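Local coordinates for tyrosine specific protein phosphatase (Trypanosoma cruzi, PDB 4AZ1) that probably hydrolyses phosphotyrosine in proteins, as a member of the classical protein tyrosine phosphatase family, at residues Ser142-Val145 and Leu151-Ser154. Sequence-based numbering, arbitrary orientation.
Sequences SIAV and LTIS
Ile143 O takes the N-H of Ile153 at 2.9 Å in a nearly straight bond, 167° at the hydrogen. The same oxygen also has a CA-H...O contact from Thr152. Ile143 N returns a bond to Ile153 O, so two backbone bonds join this pair. The pair of Val145 and Leu151 is less even. Val145 N reaches Leu151 O at 2.9 Å, but the return bond from Leu151 N to Val145 O is weak, at 3.3 Å. The non-hydrogen-bonded pair Ala144-Thr152 lies between them, and Ser142-Ser154, also non-hydrogen-bonded, follows beyond Ile143-Ile153.

Ile143, Val145, Leu151 and Ile153 share one face. Ile143 and Ile153 run alongside each other, with Ile143 CG1 3.6 Å from Ile153 CG2. With CG1 of Ile153 anti to its own N (chi1 178°), the CG1-CD1 arm is carried off from Ile143, and the short CG2 branch makes the contact. Next along, Val145 CG2 rests on Leu151 CB at 3.8 Å. The other face is more polar. There the hydroxyls Ser142 OG and Ser154 OG hydrogen-bond at 3.0 Å, and Ala144 CB lies 3.9 Å from Thr152 OG1.

The two strands form a beta hairpin at one edge of the large mixed sheet. Strand 142-145 is outermost within the chain, and its Ala144 makes backbone hydrogen bonds to the second subunit. On the inner side, Thr152 and Ser154 pair with strand 169-177, while helix 101-110 packs against Val145 and Leu151.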
ATOM      1  N   SER A 142      12.210   0.609   9.854  1.00 46.86           N
ATOM      2  CA  SER A 142      11.276   1.503   9.154  1.00 45.97           C
ATOM      3  C   SER A 142      10.901   0.932   7.793  1.00 43.60           C
ATOM      4  O   SER A 142      11.765   0.447   7.070  1.00 44.69           O
ATOM      5  CB  SER A 142      11.923   2.873   8.893  1.00 47.93           C
ATOM      6  OG  SER A 142      12.091   3.621  10.078  1.00 68.87           O
ATOM      7  N   ILE A 143       9.623   1.007   7.435  1.00 40.34           N
ATOM      8  CA  ILE A 143       9.213   0.790   6.049  1.00 45.67           C
ATOM      9  C   ILE A 143       8.351   1.972   5.582  1.00 43.88           C
ATOM     10  O   ILE A 143       7.844   2.744   6.406  1.00 42.34           O
ATOM     11  CB  ILE A 143       8.442  -0.523   5.884  1.00 39.04           C
ATOM     12  CG1 ILE A 143       7.211  -0.522   6.788  1.00 38.98           C
ATOM     13  CG2 ILE A 143       9.335  -1.713   6.202  1.00 44.27           C
ATOM     14  CD1 ILE A 143       6.423  -1.832   6.750  1.00 43.32           C
ATOM     15  N   ALA A 144       8.176   2.114   4.271  1.00 36.85           N
ATOM     16  CA  ALA A 144       7.397   3.236   3.739  1.00 32.62           C
ATOM     17  C   ALA A 144       6.365   2.799   2.688  1.00 38.25           C
ATOM     18  O   ALA A 144       6.515   1.745   2.047  1.00 33.18           O
ATOM     19  CB  ALA A 144       8.330   4.308   3.173  1.00 34.82           C
ATOM     20  N   VAL A 145       5.300   3.588   2.545  1.00 37.17           N
ATOM     21  CA  VAL A 145       4.390   3.440   1.416  1.00 36.74           C
ATOM     22  C   VAL A 145       4.578   4.649   0.518  1.00 41.62           C
ATOM     23  O   VAL A 145       4.938   5.742   0.981  1.00 35.84           O
ATOM     24  CB  VAL A 145       2.910   3.270   1.831  1.00 37.20           C
ATOM     25  CG1 VAL A 145       2.682   1.910   2.496  1.00 28.74           C
ATOM     26  CG2 VAL A 145       2.452   4.422   2.745  1.00 34.61           C
ATOM     27  N   LEU A 151       3.858   7.752   3.396  1.00 41.44           N
ATOM     28  CA  LEU A 151       3.960   7.652   4.849  1.00 43.29           C
ATOM     29  C   LEU A 151       5.105   6.714   5.184  1.00 44.34           C
ATOM     30  O   LEU A 151       5.428   5.796   4.417  1.00 42.78           O
ATOM     31  CB  LEU A 151       2.669   7.121   5.477  1.00 44.30           C
ATOM     32  CG  LEU A 151       1.392   7.967   5.420  1.00 57.44           C
ATOM     33  CD1 LEU A 151       0.365   7.372   4.458  1.00 66.79           C
ATOM     34  CD2 LEU A 151       0.786   8.113   6.807  1.00 51.66           C
ATOM     35  N   THR A 152       5.729   6.951   6.327  1.00 39.05           N
ATOM     36  CA  THR A 152       6.729   6.035   6.836  1.00 36.88           C
ATOM     37  C   THR A 152       6.183   5.500   8.148  1.00 43.12           C
ATOM     38  O   THR A 152       5.571   6.244   8.921  1.00 48.12           O
ATOM     39  CB  THR A 152       8.068   6.749   7.046  1.00 40.45           C
ATOM     40  OG1 THR A 152       8.575   7.186   5.776  1.00 52.17           O
ATOM     41  CG2 THR A 152       9.094   5.831   7.719  1.00 39.31           C
ATOM     42  N   ILE A 153       6.360   4.208   8.389  1.00 41.03           N
ATOM     43  CA  ILE A 153       5.996   3.630   9.680  1.00 32.24           C
ATOM     44  C   ILE A 153       7.233   2.949  10.292  1.00 42.16           C
ATOM     45  O   ILE A 153       7.978   2.236   9.598  1.00 36.18           O
ATOM     46  CB  ILE A 153       4.747   2.708   9.555  1.00 37.36           C
ATOM     47  CG1 ILE A 153       4.385   2.065  10.899  1.00 30.10           C
ATOM     48  CG2 ILE A 153       4.946   1.669   8.495  1.00 40.36           C
ATOM     49  CD1 ILE A 153       3.065   1.242  10.827  1.00 35.07           C
ATOM     50  N   SER A 154       7.481   3.207  11.575  1.00 36.42           N
ATOM     51  CA  SER A 154       8.740   2.804  12.190  1.00 32.18           C
ATOM     52  C   SER A 154       8.504   2.145  13.526  1.00 32.62           C
ATOM     53  O   SER A 154       7.477   2.376  14.176  1.00 38.47           O
ATOM     54  CB  SER A 154       9.653   4.015  12.424  1.00 39.98           C
ATOM     55  OG  SER A 154       9.703   4.857  11.296  1.00 54.91           O
TER